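Local coordinates for VapB family protein (PDB 5K8J) that inhibits the PIN-domain ribonuclease toxin VapC as its cognate antitoxin and binds DNA, probably through its dimeric N-terminal region, at the interface of chains A and C and the interface of chains A and B. Coordinates in Å, arbitrary orientation; residue numbers count along the deposited sequence, not the author numbering. Chains: chain A/B, VapB family protein; chain C, Ribonuclease VapC.

Contact 1: the interface of chains A and C. Residues chain A 74, 76; chain C 6-8, 40, 94-95, 98.
A:Arg74, on the C-terminal tail of the antitoxin, reaches into the acidic active-site pocket of the PIN-domain toxin and grips C:Glu40 side-on. NE of A:Arg74 donates to OE1 of C:Glu40 at 2.8 Å, the acceptor lying in the guanidinium plane and approached on its syn side. NH2 of A:Arg74 donates to OE2 of C:Glu40 at 2.9 Å along a more bent path through the syn lone pair, the guanidinium and carboxylate planes being 42° apart. Extended from CG to NE, with CG anti to the backbone N (chi1 177°), the side chain carries its flat end between two groups: CB of C:Thr7 sits over the centre of one face, 3.5 Å from CZ of A:Arg74, and CG of A:Glu76 lies toward the rim of the other. OG1 of C:Thr7 also donates to C:Glu40 OE2. Water 2, at the guanidinium edge, joins NH2 to OD1 of both C:Asp6 and C:Asp95, the predicted magnesium ligands; with a longer salt bridge from A:Arg74 NH1 to C:Asp6 OD1 (3.9 Å), the arginine's charge would probably oppose metal binding. A:Glu76, bent at chi2, stacks its carboxylate on that of C:Asp95, planes 24° apart. OE1 of A:Glu76 accepts the backbone N of C:Asp95 at 2.9 Å through the anti lone pair.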
loop_
_atom_site.group_PDB
_atom_site.type_symbol
_atom_site.label_atom_id
_atom_site.label_comp_id
_atom_site.label_asym_id
_atom_site.label_seq_id
_atom_site.Cartn_x
_atom_site.Cartn_y
_atom_site.Cartn_z
ATOM N N ARG A 74 -7.178 34.217 -0.800
ATOM C CA ARG A 74 -7.059 32.925 -0.132
ATOM C C ARG A 74 -6.181 33.034 1.116
ATOM O O ARG A 74 -5.178 33.751 1.117
ATOM C CB ARG A 74 -6.470 31.916 -1.112
ATOM C CG ARG A 74 -6.240 30.553 -0.526
ATOM C CD ARG A 74 -5.524 29.703 -1.510
ATOM N NE ARG A 74 -5.357 28.330 -1.059
ATOM C CZ ARG A 74 -4.439 27.507 -1.549
ATOM N NH1 ARG A 74 -3.608 27.925 -2.484
ATOM N NH2 ARG A 74 -4.343 26.280 -1.120
ATOM N N GLU A 76 -3.540 30.256 2.348
ATOM C CA GLU A 76 -3.002 28.876 2.170
ATOM C C GLU A 76 -2.328 28.319 3.426
ATOM O O GLU A 76 -2.229 27.076 3.596
ATOM C CB GLU A 76 -1.978 28.787 1.012
ATOM C CG GLU A 76 -1.537 27.350 0.591
ATOM C CD GLU A 76 -0.247 26.815 1.292
ATOM O OE1 GLU A 76 0.094 25.594 1.193
ATOM O OE2 GLU A 76 0.423 27.630 1.958
ATOM N N ASP C 6 -5.381 24.218 -8.828
ATOM C CA ASP C 6 -5.032 24.704 -7.497
ATOM C C ASP C 6 -6.204 25.490 -6.913
ATOM O O ASP C 6 -7.069 26.006 -7.624
ATOM C CB ASP C 6 -3.774 25.573 -7.551
ATOM C CG ASP C 6 -3.065 25.714 -6.176
ATOM O OD1 ASP C 6 -3.524 25.104 -5.162
ATOM O OD2 ASP C 6 -2.029 26.433 -6.154
ATOM N N THR C 7 -6.213 25.606 -5.594
ATOM C CA THR C 7 -7.353 26.276 -4.953
ATOM C C THR C 7 -7.575 27.686 -5.490
ATOM O O THR C 7 -8.725 28.112 -5.684
ATOM C CB THR C 7 -7.140 26.314 -3.446
ATOM O OG1 THR C 7 -7.041 24.971 -2.979
ATOM C CG2 THR C 7 -8.277 27.037 -2.751
ATOM N N ASN C 8 -6.492 28.451 -5.678
ATOM C CA ASN C 8 -6.619 29.839 -6.121
ATOM C C ASN C 8 -7.347 29.895 -7.449
ATOM O O ASN C 8 -8.187 30.769 -7.679
ATOM C CB ASN C 8 -5.233 30.471 -6.259
ATOM C CG ASN C 8 -4.213 29.509 -6.993
ATOM O OD1 ASN C 8 -4.616 28.699 -7.818
ATOM N ND2 ASN C 8 -2.925 29.605 -6.678
ATOM N N GLU C 40 -11.500 24.574 1.450
ATOM C CA GLU C 40 -11.163 25.987 1.401
ATOM C C GLU C 40 -12.279 26.793 0.761
ATOM O O GLU C 40 -12.620 27.877 1.259
ATOM C CB GLU C 40 -9.835 26.176 0.669
ATOM C CG GLU C 40 -8.651 25.506 1.333
ATOM C CD GLU C 40 -7.363 25.883 0.610
ATOM O OE1 GLU C 40 -6.901 27.028 0.851
ATOM O OE2 GLU C 40 -6.894 25.089 -0.266
ATOM N N VAL C 94 -0.652 22.473 2.641
ATOM C CA VAL C 94 -1.835 22.335 1.776
ATOM C C VAL C 94 -1.417 22.188 0.317
ATOM O O VAL C 94 -1.911 21.308 -0.400
ATOM C CB VAL C 94 -2.786 23.533 1.945
ATOM C CG1 VAL C 94 -3.856 23.490 0.856
ATOM C CG2 VAL C 94 -3.442 23.486 3.310
ATOM N N ASP C 95 -0.515 23.061 -0.130
ATOM C CA ASP C 95 0.082 22.988 -1.465
ATOM C C ASP C 95 0.528 21.569 -1.786
ATOM O O ASP C 95 0.237 21.003 -2.855
ATOM C CB ASP C 95 1.336 23.883 -1.547
ATOM C CG ASP C 95 1.064 25.371 -1.689
ATOM O OD1 ASP C 95 -0.050 25.782 -2.056
ATOM O OD2 ASP C 95 2.066 26.141 -1.502
ATOM N N ILE C 98 -2.306 18.889 -2.131
ATOM C CA ILE C 98 -3.002 18.897 -3.413
ATOM C C ILE C 98 -2.082 18.380 -4.523
ATOM O O ILE C 98 -2.493 17.581 -5.385
ATOM C CB ILE C 98 -3.557 20.299 -3.706
ATOM C CG1 ILE C 98 -4.502 20.724 -2.568
ATOM C CG2 ILE C 98 -4.289 20.270 -5.065
ATOM C CD1 ILE C 98 -5.018 22.123 -2.683
HETATM O O HOH W 1 -0.577 24.917 4.497
HETATM O O HOH W 2 -2.504 24.911 -2.663
#

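Contact 2: the interface of chains A and B. Residues chain A 14, 21; chain B 30-34, 37.
A:Thr14 and A:Glu21 both reach the backbone of the B:Ala30 to B:Asp34 loop, in the two-fold dimer of the antitoxin's N-terminal region, which probably binds DNA. The hydroxyl OG1 of A:Thr14 donates to the carbonyl O of B:Gly32 at 2.9 Å, lying in the carbonyl plane with a C=O...donor angle of 148°. The same OG1 receives a weak, strongly bent bond from the backbone N of B:Asp34. Further along the loop, the A:Glu21 carboxylate comes to the peptide of B:Phe31: OE2 of A:Glu21 accepts the amide N of B:Phe31 at 2.8 Å, on the syn side and somewhat out of the carboxylate plane. The other oxygen, OE1, is modelled so near the carbonyl O of B:Phe31 that its exact placement is doubtful. CB of B:Ala30 packs 3.5 Å from the carboxylate carbon CD of A:Glu21.

Behind these polar contacts, the torsions set the reach of each group. A:Glu21 leaves strand 21-25 with CG opposite its backbone N (chi1 165°) and stays extended beyond CG, bringing the carboxylate to the loop. A:Thr14 holds OG1 between its backbone N and carbonyl carbon (chi1 59°), which turns the methyl CG2 toward B:Leu37. On the loop's own side, CD2 of B:Leu37 sits over the centre of the B:Phe31 ring, while CD1 of B:Leu37 meets CG2 of A:Thr14 at 3.8 Å.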
loop_
_atom_site.group_PDB
_atom_site.type_symbol
_atom_site.label_atom_id
_atom_site.label_comp_id
_atom_site.label_asym_id
_atom_site.label_seq_id
_atom_site.Cartn_x
_atom_site.Cartn_y
_atom_site.Cartn_z
ATOM N N THR A 14 -6.306 -5.888 -18.987
ATOM C CA THR A 14 -7.340 -5.828 -20.005
ATOM C C THR A 14 -7.766 -7.241 -20.376
ATOM O O THR A 14 -6.970 -8.182 -20.314
ATOM C CB THR A 14 -6.822 -5.095 -21.247
ATOM O OG1 THR A 14 -5.675 -5.778 -21.769
ATOM C CG2 THR A 14 -6.425 -3.669 -20.904
ATOM N N GLU A 21 -12.463 -4.212 -25.989
ATOM C CA GLU A 21 -11.692 -4.371 -24.764
ATOM C C GLU A 21 -12.511 -3.945 -23.553
ATOM O O GLU A 21 -13.367 -3.063 -23.629
ATOM C CB GLU A 21 -10.409 -3.544 -24.836
ATOM C CG GLU A 21 -9.703 -3.355 -23.486
ATOM C CD GLU A 21 -8.306 -2.779 -23.633
ATOM O OE1 GLU A 21 -7.549 -3.278 -24.488
ATOM O OE2 GLU A 21 -7.968 -1.819 -22.902
ATOM N N ALA B 30 -8.660 2.191 -25.531
ATOM C CA ALA B 30 -8.173 0.919 -25.030
ATOM C C ALA B 30 -6.664 0.939 -24.831
ATOM O O ALA B 30 -5.919 1.605 -25.556
ATOM C CB ALA B 30 -8.548 -0.206 -25.996
ATOM N N PHE B 31 -6.225 0.197 -23.824
ATOM C CA PHE B 31 -4.837 -0.182 -23.690
ATOM C C PHE B 31 -4.578 -1.436 -24.517
ATOM O O PHE B 31 -5.499 -2.105 -24.985
ATOM C CB PHE B 31 -4.489 -0.451 -22.227
ATOM C CG PHE B 31 -4.843 0.667 -21.289
ATOM C CD1 PHE B 31 -6.078 0.687 -20.674
ATOM C CD2 PHE B 31 -3.928 1.660 -20.980
ATOM C CE1 PHE B 31 -6.412 1.679 -19.792
ATOM C CE2 PHE B 31 -4.259 2.664 -20.084
ATOM C CZ PHE B 31 -5.504 2.669 -19.491
ATOM N N GLY B 32 -3.316 -1.775 -24.686
ATOM C CA GLY B 32 -3.034 -2.962 -25.474
ATOM C C GLY B 32 -3.635 -4.231 -24.899
ATOM O O GLY B 32 -4.244 -4.226 -23.824
ATOM N N ALA B 33 -3.464 -5.341 -25.608
ATOM C CA ALA B 33 -3.844 -6.630 -25.055
ATOM C C ALA B 33 -2.838 -7.057 -23.995
ATOM O O ALA B 33 -1.631 -6.835 -24.132
ATOM C CB ALA B 33 -3.918 -7.679 -26.163
ATOM N N ASP B 34 -3.338 -7.657 -22.925
ATOM C CA ASP B 34 -2.471 -8.218 -21.892
ATOM C C ASP B 34 -1.567 -7.159 -21.261
ATOM O O ASP B 34 -0.417 -7.429 -20.917
ATOM C CB ASP B 34 -1.619 -9.358 -22.457
ATOM C CG ASP B 34 -2.430 -10.582 -22.783
ATOM O OD1 ASP B 34 -2.614 -11.423 -21.878
ATOM O OD2 ASP B 34 -2.876 -10.707 -23.942
ATOM N N LEU B 37 -2.354 -3.228 -15.578
ATOM C CA LEU B 37 -2.872 -1.901 -15.240
ATOM C C LEU B 37 -2.908 -1.671 -13.739
ATOM O O LEU B 37 -3.123 -2.591 -12.948
ATOM C CB LEU B 37 -4.285 -1.711 -15.782
ATOM C CG LEU B 37 -4.485 -1.869 -17.279
ATOM C CD1 LEU B 37 -5.959 -1.884 -17.623
ATOM C CD2 LEU B 37 -3.768 -0.775 -18.064
#

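Contact 3: the interface of chains A and B. Residues chain A 25, 31-32, 35, 37; chain B 12, 14, 23.
Strand 37-42 of chain A pairs antiparallel with strand 7-12 of chain B, while the A:Phe31 to A:Val35 loop faces B:Thr14 just beyond that strand and the two 21-25 strands meet through their side chains. The arrangement belongs to the intertwined N-terminal dimer of the VapB antitoxin, probably of the AbrB-like swapped-hairpin type. A:Leu37 and B:Gly12 exchange both backbone bonds, N of A:Leu37 to O of B:Gly12 at 2.7 Å and N of B:Gly12 to O of A:Leu37 at 3.0 Å. From this bridge the leucine side chain, with CG beside its own backbone N (chi1 -56°), brings CD1 to the methyl CG2 of B:Thr14 at 3.7 Å, the two side chains running obliquely to each other. Its other methyl, CD2, lies over the rim of the A:Phe31 ring. B:Thr14 points its other branch, the hydroxyl, toward water 3. That water contacts OG1 and the backbone N of B:Thr14, each at 3.0 Å, and reaches the carbonyl oxygens of A:Gly32 and A:Val35, tying the threonine to the loop through water. Nearby, A:Leu25 crosses B:Val23 at about a right angle, CD1 of A:Leu25 meeting CG1 of B:Val23 at 3.8 Å, a methyl-to-methyl contact between the two copies of strand 21-25.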
loop_
_atom_site.group_PDB
_atom_site.type_symbol
_atom_site.label_atom_id
_atom_site.label_comp_id
_atom_site.label_asym_id
_atom_site.label_seq_id
_atom_site.Cartn_x
_atom_site.Cartn_y
_atom_site.Cartn_z
ATOM N N LEU A 25 -13.609 -3.799 -12.781
ATOM C CA LEU A 25 -13.562 -2.850 -11.676
ATOM C C LEU A 25 -13.865 -3.566 -10.367
ATOM O O LEU A 25 -15.020 -3.960 -10.132
ATOM C CB LEU A 25 -14.552 -1.710 -11.899
ATOM C CG LEU A 25 -14.336 -0.904 -13.182
ATOM C CD1 LEU A 25 -15.266 0.312 -13.179
ATOM C CD2 LEU A 25 -12.857 -0.463 -13.315
ATOM N N PHE A 31 -18.285 1.857 -9.878
ATOM C CA PHE A 31 -19.333 2.868 -9.870
ATOM C C PHE A 31 -20.686 2.175 -9.898
ATOM O O PHE A 31 -20.805 1.021 -10.308
ATOM C CB PHE A 31 -19.225 3.798 -11.086
ATOM C CG PHE A 31 -18.013 4.687 -11.079
ATOM C CD1 PHE A 31 -16.847 4.294 -11.719
ATOM C CD2 PHE A 31 -18.045 5.923 -10.450
ATOM C CE1 PHE A 31 -15.722 5.121 -11.717
ATOM C CE2 PHE A 31 -16.933 6.757 -10.441
ATOM C CZ PHE A 31 -15.767 6.349 -11.065
ATOM N N GLY A 32 -21.715 2.894 -9.474
ATOM C CA GLY A 32 -23.057 2.354 -9.624
ATOM C C GLY A 32 -23.390 1.951 -11.049
ATOM O O GLY A 32 -22.887 2.551 -12.002
ATOM N N VAL A 35 -24.872 4.765 -13.212
ATOM C CA VAL A 35 -24.104 6.002 -13.296
ATOM C C VAL A 35 -23.508 6.111 -14.692
ATOM O O VAL A 35 -22.685 5.283 -15.097
ATOM C CB VAL A 35 -23.006 6.045 -12.230
ATOM C CG1 VAL A 35 -22.319 7.395 -12.248
ATOM C CG2 VAL A 35 -23.595 5.742 -10.856
ATOM N N LEU A 37 -20.843 7.496 -17.030
ATOM C CA LEU A 37 -19.452 7.851 -16.788
ATOM C C LEU A 37 -18.888 8.573 -17.995
ATOM O O LEU A 37 -19.267 8.308 -19.145
ATOM C CB LEU A 37 -18.587 6.615 -16.520
ATOM C CG LEU A 37 -19.073 5.746 -15.358
ATOM C CD1 LEU A 37 -18.268 4.466 -15.287
ATOM C CD2 LEU A 37 -18.984 6.475 -14.082
ATOM N N GLY B 12 -20.147 6.226 -21.128
ATOM C CA GLY B 12 -20.740 4.906 -21.042
ATOM C C GLY B 12 -21.074 4.563 -19.610
ATOM O O GLY B 12 -20.782 5.312 -18.681
ATOM N N THR B 14 -21.065 1.163 -16.729
ATOM C CA THR B 14 -20.462 -0.126 -16.467
ATOM C C THR B 14 -21.429 -1.239 -16.874
ATOM O O THR B 14 -22.632 -1.025 -17.028
ATOM C CB THR B 14 -20.095 -0.242 -14.992
ATOM O OG1 THR B 14 -21.288 -0.334 -14.201
ATOM C CG2 THR B 14 -19.266 0.990 -14.542
ATOM N N VAL B 23 -15.876 -2.038 -17.337
ATOM C CA VAL B 23 -16.164 -0.978 -18.301
ATOM C C VAL B 23 -15.553 -1.362 -19.632
ATOM O O VAL B 23 -14.429 -1.877 -19.684
ATOM C CB VAL B 23 -15.632 0.413 -17.867
ATOM C CG1 VAL B 23 -16.414 0.930 -16.703
ATOM C CG2 VAL B 23 -14.140 0.365 -17.555
HETATM O O HOH W 3 -21.938 2.633 -14.308
#

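Contacts 2 and 3 belong to one two-fold antitoxin dimer, their C-alpha centres about 17 Å apart. Residues 14, 31, 32 and 37 recur in both with the chains exchanged, yet the Thr14 hydroxyl bonds directly to the loop in contact 2 and through water in contact 3, so the two copies differ locally at this point. Contact 1 is on the C-terminal tail of chain A beyond helix 55-64; its C-alpha centre lies about 36 Å from that of contact 2 and about 30 Å from that of contact 3. One antitoxin chain appears to separate dimerisation from toxin inhibition, the tail bringing A:Arg74 and A:Glu76 to the toxin's active site.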